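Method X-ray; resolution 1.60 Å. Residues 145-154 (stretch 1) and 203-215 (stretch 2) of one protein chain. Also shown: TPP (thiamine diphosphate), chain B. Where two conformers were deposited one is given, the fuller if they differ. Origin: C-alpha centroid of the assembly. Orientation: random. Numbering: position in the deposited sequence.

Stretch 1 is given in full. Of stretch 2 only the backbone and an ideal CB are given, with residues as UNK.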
# COMPACT_ATOMS: atom_id res chain seq x y z
N LEU A 145 5.81 14.56 -2.30
CA LEU A 145 6.00 13.95 -0.99
C LEU A 145 6.11 12.44 -1.15
O LEU A 145 5.28 11.87 -1.86
CB LEU A 145 4.78 14.31 -0.13
CG LEU A 145 4.68 13.78 1.30
CD1 LEU A 145 5.51 14.65 2.24
CD2 LEU A 145 3.26 13.71 1.83
N GLU A 146 7.09 11.82 -0.50
CA GLU A 146 7.13 10.37 -0.46
C GLU A 146 6.80 9.93 0.96
O GLU A 146 7.50 10.37 1.87
CB GLU A 146 8.52 9.84 -0.84
CG GLU A 146 8.58 8.32 -0.89
CD GLU A 146 9.87 7.75 -1.41
OE1 GLU A 146 10.83 8.50 -1.72
OE2 GLU A 146 9.94 6.50 -1.51
N THR A 147 5.78 9.09 1.15
CA THR A 147 5.55 8.54 2.49
C THR A 147 6.48 7.35 2.74
O THR A 147 6.99 6.75 1.80
CB THR A 147 4.08 8.15 2.70
OG1 THR A 147 3.82 6.99 1.89
CG2 THR A 147 3.10 9.22 2.27
N THR A 148 6.70 7.03 4.00
CA THR A 148 7.43 5.84 4.43
C THR A 148 6.59 5.14 5.49
O THR A 148 5.70 5.73 6.11
CB THR A 148 8.84 6.13 4.96
OG1 THR A 148 8.73 6.91 6.17
CG2 THR A 148 9.69 6.92 3.99
N THR A 149 6.83 3.85 5.71
CA THR A 149 6.05 3.09 6.69
C THR A 149 7.00 2.36 7.64
O THR A 149 8.11 2.03 7.22
CB THR A 149 5.10 2.16 5.92
OG1 THR A 149 4.13 1.58 6.79
CG2 THR A 149 5.83 0.99 5.26
N ASN A 150 6.57 2.09 8.86
CA ASN A 150 7.30 1.24 9.79
C ASN A 150 7.61 -0.09 9.09
O ASN A 150 6.68 -0.68 8.55
CB ASN A 150 6.52 1.00 11.07
CG ASN A 150 6.37 2.21 11.97
OD1 ASN A 150 7.16 3.15 11.88
ND2 ASN A 150 5.38 2.17 12.84
N SER A 151 8.87 -0.50 9.09
CA SER A 151 9.27 -1.77 8.50
C SER A 151 8.63 -2.93 9.23
O SER A 151 8.38 -2.87 10.43
CB SER A 151 10.81 -1.91 8.50
OG SER A 151 11.27 -2.19 9.82
N PHE A 152 8.30 -4.00 8.51
CA PHE A 152 7.96 -5.25 9.16
C PHE A 152 9.23 -5.91 9.70
O PHE A 152 10.32 -5.81 9.12
CB PHE A 152 7.31 -6.16 8.13
CG PHE A 152 5.91 -5.84 7.66
CD1 PHE A 152 4.82 -5.72 8.50
CD2 PHE A 152 5.70 -5.66 6.30
CE1 PHE A 152 3.56 -5.46 8.00
CE2 PHE A 152 4.44 -5.42 5.78
CZ PHE A 152 3.36 -5.31 6.64
N VAL A 153 9.09 -6.62 10.82
CA VAL A 153 10.25 -7.31 11.37
C VAL A 153 10.84 -8.32 10.39
O VAL A 153 12.03 -8.57 10.53
CB VAL A 153 9.91 -8.00 12.68
CG1 VAL A 153 9.63 -6.90 13.70
CG2 VAL A 153 8.74 -8.94 12.55
N PHE A 154 10.04 -8.81 9.46
CA PHE A 154 10.47 -9.80 8.46
C PHE A 154 10.88 -9.19 7.12
O PHE A 154 11.21 -9.92 6.16
CB PHE A 154 9.34 -10.82 8.31
CG PHE A 154 7.97 -10.25 8.00
CD1 PHE A 154 7.00 -10.15 8.98
CD2 PHE A 154 7.65 -9.79 6.73
CE1 PHE A 154 5.75 -9.60 8.77
CE2 PHE A 154 6.39 -9.25 6.50
CZ PHE A 154 5.45 -9.16 7.49
N UNK A 203 1.30 -4.08 16.60
CA UNK A 203 2.62 -3.46 16.62
C UNK A 203 3.76 -4.45 16.72
O UNK A 203 4.86 -4.11 16.32
CB UNK A 203 2.71 -2.48 17.79
N UNK A 204 3.50 -5.65 17.27
CA UNK A 204 4.61 -6.56 17.47
C UNK A 204 5.22 -7.06 16.17
O UNK A 204 6.30 -7.66 16.22
CB UNK A 204 4.15 -7.75 18.31
N UNK A 205 4.54 -6.87 15.04
CA UNK A 205 5.11 -7.37 13.78
C UNK A 205 5.92 -6.32 13.03
O UNK A 205 6.40 -6.52 11.92
CB UNK A 205 3.99 -7.88 12.87
N UNK A 206 6.15 -5.16 13.66
CA UNK A 206 6.90 -4.08 13.08
C UNK A 206 8.16 -3.68 13.85
O UNK A 206 8.24 -3.88 15.06
CB UNK A 206 5.98 -2.86 12.95
N UNK A 207 9.08 -3.07 13.13
CA UNK A 207 10.25 -2.44 13.69
C UNK A 207 10.18 -0.93 13.38
O UNK A 207 10.70 -0.50 12.34
CB UNK A 207 11.53 -3.07 13.13
N UNK A 208 9.59 -0.16 14.28
CA UNK A 208 9.42 1.28 14.00
C UNK A 208 10.73 2.04 13.86
O UNK A 208 10.74 3.18 13.37
CB UNK A 208 8.59 1.93 15.11
N UNK A 209 11.85 1.45 14.29
CA UNK A 209 13.08 2.25 14.25
C UNK A 209 13.67 2.26 12.85
O UNK A 209 14.62 2.97 12.56
CB UNK A 209 14.11 1.71 15.25
N UNK A 210 13.09 1.43 11.98
CA UNK A 210 13.52 1.40 10.60
C UNK A 210 12.34 1.74 9.69
O UNK A 210 11.36 1.01 9.65
CB UNK A 210 14.11 0.03 10.25
N UNK A 211 12.47 2.84 8.95
CA UNK A 211 11.45 3.20 7.98
C UNK A 211 11.72 2.52 6.65
O UNK A 211 12.83 2.55 6.13
CB UNK A 211 11.39 4.72 7.80
N UNK A 212 10.66 1.93 6.12
CA UNK A 212 10.68 1.34 4.80
C UNK A 212 10.05 2.32 3.80
O UNK A 212 8.90 2.71 3.95
CB UNK A 212 9.94 -0.00 4.80
N UNK A 213 10.84 2.66 2.79
CA UNK A 213 10.40 3.45 1.66
C UNK A 213 9.91 2.57 0.51
O UNK A 213 10.12 2.84 -0.66
CB UNK A 213 11.54 4.36 1.18
N UNK A 214 9.21 1.51 0.93
CA UNK A 214 8.69 0.55 -0.03
C UNK A 214 7.62 -0.33 0.60
O UNK A 214 7.49 -0.38 1.83
CB UNK A 214 9.82 -0.31 -0.59
N UNK A 215 6.92 -1.11 -0.21
CA UNK A 215 6.09 -2.21 0.25
C UNK A 215 6.14 -3.25 -0.88
O UNK A 215 6.66 -3.02 -1.98
CB UNK A 215 4.66 -1.76 0.57
N1' TPP B . -1.07 0.02 7.39
C2' TPP B . -2.23 0.49 7.92
CM2 TPP B . -2.26 0.89 9.39
N3' TPP B . -3.33 0.60 7.15
C4' TPP B . -3.25 0.34 5.82
N4' TPP B . -4.34 0.55 5.07
C5' TPP B . -2.08 -0.19 5.27
C6' TPP B . -0.99 -0.35 6.11
C7' TPP B . -1.91 -0.61 3.80
N3 TPP B . -1.45 0.45 2.88
C2 TPP B . -1.71 1.75 3.01
S1 TPP B . -0.94 2.63 1.71
C5 TPP B . -0.30 1.17 1.01
C4 TPP B . -0.79 0.10 1.73
CM4 TPP B . -0.26 -1.33 1.53
C6 TPP B . 0.49 1.12 -0.31
C7 TPP B . -0.45 1.29 -1.50
O7 TPP B . -1.36 0.17 -1.56
PA TPP B . -2.77 0.19 -2.27
O1A TPP B . -3.53 -1.01 -1.83
O2A TPP B . -3.47 1.50 -2.04
O3A TPP B . -2.52 0.19 -3.83
PB TPP B . -2.31 -1.09 -4.77
O1B TPP B . -1.07 -1.84 -4.35
O2B TPP B . -2.16 -0.47 -6.22
O3B TPP B . -3.63 -1.98 -4.77

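Position 203 opens a 3-10 segment with its CA-to-CB bond directed away from stretch 1 and nothing of that stretch within reach, so a polar residue of almost any kind would serve; it is Gln203. Position 204 also points away and is equally permissive; Ser204 occupies it.

At 205 the CA-to-CB bond runs sideways, and the ideal CB lies 4.8 Å from Phe154 CE1 and 4.9 Å from both Val153 CG2 and Phe152 CD1. These apolar neighbours favour a compact aliphatic side chain, and Val205 supplies one. Val153 N donates to Val205 O at 2.9 Å.

Position 206 has extended angles (-119/156) and pairs with Phe152 across antiparallel strands. Its ideal CB, 3.5 Å from Ser151 O, touches stretch 1 although the bond points away overall; an aromatic or large aliphatic residue could lie along the Phe152 ring. The residue is Tyr206. The two rings are near parallel, their planes at 29°, but slid apart so that they barely overlap; Phe152 CE1 and Tyr206 CE2 are 3.7 Å apart. Asn150 O meets the edge of the tyrosine ring, 3.5 Å from Tyr206 CD2.

At 207, N donates to Ser151 O (2.8 Å), and O accepts from Ser151 OG (3.1 Å). The ideal CB is 3.4 Å from Ser151 OG, and a type I turn begins here, for which Asp, Asn, Ser or Thr is apt. The carboxylate of Asp207 turns to the turn itself, where OD1 can accept from position 209.

Position 208, at -63/-14, is the second residue of the turn, where proline fits well; a small polar residue would also do. Pro208 brings its CA to 3.6 Å from Asn150 OD1. Position 209 points away into space free of stretch 1, and polar residues would suit it. Thr209 braces the turn, its N donating to Asp207 OD1 at 3.0 Å and its OG1 to Asp207 OD1 at 2.8 Å.

At 210 the ideal CB is 3.6 Å from Ser151 OG, and extended angles (-121/117) accommodate a beta-branched residue. Val210 fits, while its O accepts from Ser151 N at 3.0 Å.

At 211 CA-to-CB runs sideways, with Thr148 OG1 3.8 Å from the ideal CB and the Asn150 carboxamide also accessible. A flexible side chain with both donor and acceptor is attractive, though Glu or Asn might use part of this. Gln211 uses both atoms of its amide: OE1 accepts from Thr148 OG1 and NE2 donates to Asn150 OD1, each at 2.8 Å.

At 212 the ideal CB lies 3.7 Å from Thr149 O and 4.2 Å from Ser151 CA, favouring a small residue. Ala212 pairs with Thr149, its N donating to Thr149 O at 2.8 Å and its O accepting from Thr149 N at 2.9 Å.

The ideal CB of 213 is 3.8 Å from Glu146 OE2, suiting a donor; in Asn213, ND2 reaches a water that donates to Glu146 OE1. At 214 CA-to-CB points away and stretch 1 leaves the choice wide; Phe214 fills it. At 215 stretch 1 is again distant, but a long donor such as Tyr, Lys or Arg could reach the diphosphate; Tyr215 OH donates to TPP O1B at 2.6 Å.

Stretch 2 (203-215) QSVYDPTVQANFY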
# COMPACT_ATOMS: atom_id res chain seq x y z
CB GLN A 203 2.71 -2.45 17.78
CG GLN A 203 1.60 -1.40 17.74
CD GLN A 203 1.74 -0.50 18.97
OE1 GLN A 203 2.37 0.55 18.93
NE2 GLN A 203 1.13 -0.93 20.07
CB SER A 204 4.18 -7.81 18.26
OG SER A 204 3.23 -7.51 19.25
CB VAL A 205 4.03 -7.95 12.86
CG1 VAL A 205 3.46 -9.24 13.46
CG2 VAL A 205 2.92 -6.95 12.59
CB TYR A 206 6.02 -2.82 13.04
CG TYR A 206 4.78 -2.90 12.22
CD1 TYR A 206 3.59 -3.42 12.68
CD2 TYR A 206 4.81 -2.39 10.91
CE1 TYR A 206 2.46 -3.46 11.89
CE2 TYR A 206 3.69 -2.43 10.10
CZ TYR A 206 2.52 -2.97 10.59
OH TYR A 206 1.40 -3.00 9.81
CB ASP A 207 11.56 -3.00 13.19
CG ASP A 207 12.76 -2.34 13.87
OD1 ASP A 207 12.57 -1.45 14.72
OD2 ASP A 207 13.91 -2.71 13.54
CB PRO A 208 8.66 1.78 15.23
CG PRO A 208 8.98 0.80 16.32
CD PRO A 208 9.04 -0.51 15.60
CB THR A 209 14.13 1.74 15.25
OG1 THR A 209 14.58 0.43 14.90
CG2 THR A 209 13.53 1.61 16.65
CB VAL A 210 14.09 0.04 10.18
CG1 VAL A 210 14.41 0.05 8.68
CG2 VAL A 210 15.35 -0.27 10.97
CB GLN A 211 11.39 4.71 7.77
CG GLN A 211 10.86 5.45 9.00
CD GLN A 211 9.43 5.11 9.29
OE1 GLN A 211 8.53 5.38 8.48
NE2 GLN A 211 9.16 4.51 10.45
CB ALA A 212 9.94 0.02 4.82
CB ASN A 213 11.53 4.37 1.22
CG ASN A 213 12.74 3.61 0.73
OD1 ASN A 213 12.91 2.43 1.06
ND2 ASN A 213 13.53 4.32 -0.04
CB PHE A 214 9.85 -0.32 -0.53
CG PHE A 214 10.42 -1.21 0.57
CD1 PHE A 214 10.02 -2.52 0.81
CD2 PHE A 214 11.41 -0.71 1.40
CE1 PHE A 214 10.53 -3.26 1.86
CE2 PHE A 214 11.94 -1.44 2.43
CZ PHE A 214 11.51 -2.71 2.65
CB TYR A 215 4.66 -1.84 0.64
CG TYR A 215 3.74 -1.53 -0.53
CD1 TYR A 215 4.05 -0.54 -1.45
CD2 TYR A 215 2.56 -2.22 -0.71
CE1 TYR A 215 3.22 -0.25 -2.51
CE2 TYR A 215 1.72 -1.96 -1.77
CZ TYR A 215 2.05 -0.97 -2.66
OH TYR A 215 1.21 -0.72 -3.72
O HOH W 1 13.32 7.25 -1.32
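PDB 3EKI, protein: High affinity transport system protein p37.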